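PDB 5AXO: metallo-beta-lactamase from Serratia marcescens, which probably hydrolyses the beta-lactam ring of antibiotics such as carbapenems, as a zinc-dependent enzyme of subclass B3. Local coordinates for residues A[69-74]-A[172-177]. Numbering follows the deposited sequence.
Sequences LSTHSH and FADSLT. With ZN (zinc ion), chain B; NA (sodium ion), chain K; LMP ((2~{S},3~{R},4~{S})-2-[(2~{S},3~{R})-1,3-bis(oxidanyl)-1-oxidanylidene-butan-2-yl]-4-[(3~{S},5~{S})-5-(dimethylcarbamoy l)pyrrolidin-3-yl]sulfanyl-3-methyl-3,4-dihydro-2~{H}-pyrrole-5-carboxylic acid), chain R.
H72 and D174 are joined by the single hydrogen bond between the segments: H72 ND1 donates to D174 OD1 (2.6 Å, N-H...O 161°), which lies close to the imidazole plane and accepts through its syn lone pair. The ring and carboxylate planes are 39° apart. D174 CG stands anti to the backbone N (chi1 -166°), which carries the carboxylate to H72. A histidine suits this place because its two nitrogens do different work; NE2 binds zinc at 2.0 Å, and together with the zinc, D174, a second-shell residue, holds the ring's rotation and probably makes it a stronger metal donor. A weak bond from S175 N also reaches D174 OD1. H74 ND1, H150 and a water complete this zinc site of the alpha-beta/beta-alpha metallo-beta-lactamase fold, where the loop after strand 65-69 of one sheet meets the end of strand 166-173 of the other. In nonpolar packing, T71 crosses F172 at about a right angle, its methyl CG2 3.5 Å from both F172 CD1 and CE1, while T71 OG1 bonds to D41 OD2. Separately, T71 CB makes van der Waals contact with D174 OD1, the oxygen accepting from H72. Small hydroxyl side chains hold the opened-ring ligand by its pyrroline carboxylate. In one conformer, S175 OG donates to LMP O32 at 2.6 Å. T177 OG1 donates to LMP O31.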
ATOM      1  N   LEU A  69      -1.342   4.229  -7.522  1.00  4.18           N
ATOM      2  CA  LEU A  69      -0.350   3.178  -7.340  1.00  4.60           C
ATOM      3  C   LEU A  69      -0.964   2.081  -6.471  1.00  4.69           C
ATOM      4  O   LEU A  69      -1.565   2.383  -5.428  1.00  5.81           O
ATOM      5  CB  LEU A  69       0.904   3.731  -6.660  1.00  5.72           C
ATOM      6  CG  LEU A  69       1.505   4.984  -7.282  1.00  6.66           C
ATOM      7  CD1 LEU A  69       2.771   5.343  -6.526  1.00  7.42           C
ATOM      8  CD2 LEU A  69       1.738   4.872  -8.776  1.00  7.18           C
ATOM      9  N   SER A  70      -0.846   0.831  -6.872  1.00  4.39           N
ATOM     10  CA  SER A  70      -1.423  -0.275  -6.130  1.00  4.44           C
ATOM     11  C   SER A  70      -0.322  -1.035  -5.400  1.00  4.77           C
ATOM     12  O   SER A  70       0.679  -1.410  -6.044  1.00  5.34           O
ATOM     13  CB  SER A  70      -2.094  -1.239  -7.109  1.00  5.16           C
ATOM     14  OG  SER A  70      -2.562  -2.413  -6.464  1.00  5.32           O
ATOM     15  N   THR A  71      -0.459  -1.235  -4.107  1.00  4.44           N
ATOM     16  CA  THR A  71       0.346  -2.201  -3.419  1.00  4.69           C
ATOM     17  C   THR A  71       0.068  -3.624  -3.865  1.00  4.80           C
ATOM     18  O   THR A  71       0.970  -4.291  -4.448  1.00  5.21           O
ATOM     19  CB  THR A  71       0.192  -2.099  -1.894  1.00  5.03           C
ATOM     20  OG1 THR A  71      -1.166  -2.239  -1.547  1.00  5.16           O
ATOM     21  CG2 THR A  71       0.792  -0.831  -1.319  1.00  5.73           C
ATOM     22  N   HIS A  72      -1.132  -4.121  -3.605  1.00  4.33           N
ATOM     23  CA  HIS A  72      -1.504  -5.400  -4.175  1.00  4.82           C
ATOM     24  C   HIS A  72      -3.002  -5.529  -4.326  1.00  4.44           C
ATOM     25  O   HIS A  72      -3.811  -4.742  -3.826  1.00  4.77           O
ATOM     26  CB  HIS A  72      -0.937  -6.541  -3.283  1.00  5.19           C
ATOM     27  CG  HIS A  72      -1.678  -6.744  -1.988  1.00  5.22           C
ATOM     28  ND1 HIS A  72      -1.284  -6.137  -0.818  1.00  5.13           N
ATOM     29  CD2 HIS A  72      -2.757  -7.500  -1.664  1.00  5.24           C
ATOM     30  CE1 HIS A  72      -2.102  -6.491   0.162  1.00  5.47           C
ATOM     31  NE2 HIS A  72      -2.997  -7.331  -0.316  1.00  5.03           N
ATOM     32  N   SER A  73      -3.362  -6.578  -5.059  1.00  5.16           N
ATOM     33  CA  SER A  73      -4.665  -6.711  -5.701  1.00  5.64           C
ATOM     34  C   SER A  73      -5.635  -7.580  -4.909  1.00  5.44           C
ATOM     35  O   SER A  73      -6.086  -8.611  -5.397  1.00  7.03           O
ATOM     36  CB  SER A  73      -4.486  -7.270  -7.107  1.00  5.67           C
ATOM     37  OG  SER A  73      -3.668  -8.426  -7.090  1.00  7.41           O
ATOM     38  N   HIS A  74      -5.936  -7.141  -3.678  1.00  4.98           N
ATOM     39  CA  HIS A  74      -7.059  -7.730  -2.908  1.00  4.77           C
ATOM     40  C   HIS A  74      -8.114  -6.654  -2.632  1.00  5.54           C
ATOM     41  O   HIS A  74      -7.801  -5.443  -2.649  1.00  6.35           O
ATOM     42  CB  HIS A  74      -6.560  -8.293  -1.585  1.00  5.44           C
ATOM     43  CG  HIS A  74      -5.705  -9.492  -1.733  1.00  5.59           C
ATOM     44  ND1 HIS A  74      -4.769  -9.845  -0.778  1.00  5.06           N
ATOM     45  CD2 HIS A  74      -5.662 -10.437  -2.701  1.00  5.87           C
ATOM     46  CE1 HIS A  74      -4.213 -10.980  -1.150  1.00  5.06           C
ATOM     47  NE2 HIS A  74      -4.738 -11.356  -2.309  1.00  5.67           N
ATOM     48  N   PHE A 172       5.548   3.365   1.687  1.00  4.39           N
ATOM     49  CA  PHE A 172       4.221   2.760   1.754  1.00  4.46           C
ATOM     50  C   PHE A 172       4.447   1.276   1.589  1.00  4.95           C
ATOM     51  O   PHE A 172       4.672   0.755   0.483  1.00  5.44           O
ATOM     52  CB  PHE A 172       3.271   3.347   0.694  1.00  4.46           C
ATOM     53  CG  PHE A 172       1.807   3.087   0.952  1.00  4.68           C
ATOM     54  CD1 PHE A 172       1.277   1.816   0.882  1.00  5.66           C
ATOM     55  CD2 PHE A 172       0.950   4.132   1.246  1.00  6.11           C
ATOM     56  CE1 PHE A 172      -0.092   1.576   1.060  1.00  5.86           C
ATOM     57  CE2 PHE A 172      -0.400   3.894   1.455  1.00  5.86           C
ATOM     58  CZ  PHE A 172      -0.917   2.622   1.362  1.00  5.17           C
ATOM     59  N   ALA A 173       4.318   0.565   2.705  1.00  5.24           N
ATOM     60  CA  ALA A 173       4.768  -0.814   2.818  1.00  4.58           C
ATOM     61  C   ALA A 173       3.616  -1.755   2.442  1.00  4.92           C
ATOM     62  O   ALA A 173       2.565  -1.780   3.103  1.00  6.24           O
ATOM     63  CB  ALA A 173       5.276  -1.094   4.223  1.00  5.15           C
ATOM     64  N   ASP A 174       3.786  -2.519   1.364  1.00  4.52           N
ATOM     65  CA  ASP A 174       2.869  -3.575   1.035  1.00  4.95           C
ATOM     66  C   ASP A 174       2.849  -4.600   2.143  1.00  4.89           C
ATOM     67  O   ASP A 174       3.763  -4.706   2.982  1.00  4.74           O
ATOM     68  CB  ASP A 174       3.262  -4.214  -0.290  1.00  5.20           C
ATOM     69  CG  ASP A 174       2.185  -5.113  -0.902  1.00  6.13           C
ATOM     70  OD1 ASP A 174       1.037  -4.999  -0.480  1.00  5.66           O
ATOM     71  OD2 ASP A 174       2.571  -5.940  -1.758  1.00  7.02           O
ATOM     72  N   SER A 175       1.773  -5.364   2.159  1.00  4.94           N
ATOM     73  CA  SER A 175       1.654  -6.494   3.082  0.50  4.47           C
ATOM     74  C   SER A 175       2.658  -7.589   2.755  1.00  5.47           C
ATOM     75  O   SER A 175       2.794  -7.975   1.602  1.00  6.11           O
ATOM     76  CB  SER A 175       0.242  -7.054   3.003  0.50  4.05           C
ATOM     77  OG  SER A 175      -0.730  -6.050   3.312  0.50  2.90           O
ATOM     78  N   LEU A 176       3.265  -8.137   3.787  1.00  5.01           N
ATOM     79  CA  LEU A 176       4.265  -9.200   3.686  1.00  5.63           C
ATOM     80  C   LEU A 176       3.770 -10.474   4.377  1.00  5.90           C
ATOM     81  O   LEU A 176       4.580 -11.253   4.876  1.00  6.23           O
ATOM     82  CB  LEU A 176       5.564  -8.723   4.328  1.00  6.74           C
ATOM     83  CG  LEU A 176       6.157  -7.431   3.784  1.00  6.89           C
ATOM     84  CD1 LEU A 176       7.441  -7.097   4.486  1.00  7.71           C
ATOM     85  CD2 LEU A 176       6.337  -7.457   2.280  1.00  8.52           C
ATOM     86  N   THR A 177       2.455 -10.644   4.491  1.00  6.07           N
ATOM     87  CA  THR A 177       1.889 -11.666   5.346  1.00  5.82           C
ATOM     88  C   THR A 177       1.549 -12.956   4.635  1.00  6.27           C
ATOM     89  O   THR A 177       0.883 -12.991   3.602  1.00  6.93           O
ATOM     90  CB  THR A 177       0.608 -11.116   5.980  1.00  6.49           C
ATOM     91  OG1 THR A 177      -0.269 -10.689   4.942  1.00  9.75           O
ATOM     92  CG2 THR A 177       0.943  -9.984   6.904  1.00  7.88           C
TER
HETATM   93 ZN    ZN B 301      -4.012  -8.726   0.748  1.00  5.70          ZN
HETATM   94 NA    NA K 310       1.289  -3.791  -7.380  1.00 11.49          NA
HETATM   95  C1  LMP R 317      -5.634 -10.246   6.355  1.00 18.12           C
HETATM   96  C2  LMP R 317      -4.131  -9.948   6.188  1.00 15.24           C
HETATM   97  C3  LMP R 317      -4.163  -8.801   5.201  1.00 13.48           C
HETATM   98  O7A LMP R 317      -5.223  -8.560  11.860  1.00 33.03           O
HETATM   99  C6A LMP R 317      -5.629  -7.655  11.142  1.00 33.76           C
HETATM  100  N7A LMP R 317      -6.851  -7.137  11.264  1.00 31.76           N
HETATM  101  C9A LMP R 317      -7.275  -5.889  10.632  1.00 28.74           C
HETATM  102  C8A LMP R 317      -7.883  -7.732  12.102  1.00 31.86           C
HETATM  103  C5A LMP R 317      -4.730  -7.068  10.087  1.00 33.14           C
HETATM  104  C2A LMP R 317      -4.919  -7.785   8.756  1.00 30.14           C
HETATM  105  N3A LMP R 317      -3.303  -7.221  10.461  1.00 31.36           N
HETATM  106  C4A LMP R 317      -2.528  -7.422   9.218  1.00 27.20           C
HETATM  107  C1A LMP R 317      -3.527  -7.900   8.159  1.00 27.43           C
HETATM  108  S21 LMP R 317      -3.216  -9.573   7.708  1.00 20.98           S
HETATM  109  C31 LMP R 317      -2.917  -8.217   4.697  1.00 14.22           C
HETATM  110  O31 LMP R 317      -1.862  -8.511   5.311  1.00 12.77           O
HETATM  111  O32 LMP R 317      -2.921  -7.364   3.673  1.00  9.13           O
HETATM  112  N4  LMP R 317      -5.318  -8.471   4.798  1.00 13.55           N
HETATM  113  C11 LMP R 317      -5.935 -11.714   5.993  1.00 18.27           C
HETATM  114  C5  LMP R 317      -6.375  -9.160   5.517  1.00 16.49           C
HETATM  115  C6  LMP R 317      -7.460  -9.544   4.488  1.00 17.94           C
HETATM  116  C61 LMP R 317      -7.062 -10.497   3.336  1.00 17.02           C
HETATM  117  O62 LMP R 317      -5.687 -10.474   2.929  1.00 14.48           O
HETATM  118  C62 LMP R 317      -7.886 -10.255   2.068  1.00 20.66           C
HETATM  119  C7  LMP R 317      -8.599 -10.155   5.251  1.00 18.15           C
HETATM  120  O71 LMP R 317      -9.383 -10.937   4.733  1.00 23.38           O
HETATM  121  O72 LMP R 317      -8.814  -9.736   6.474  1.00 21.86           O
HETATM  122  O   HOH W   1      -1.310  -4.780  -7.328  1.00  5.96           O
HETATM  123  O   HOH W   2      -5.228  -8.019   1.897  1.00  5.33           O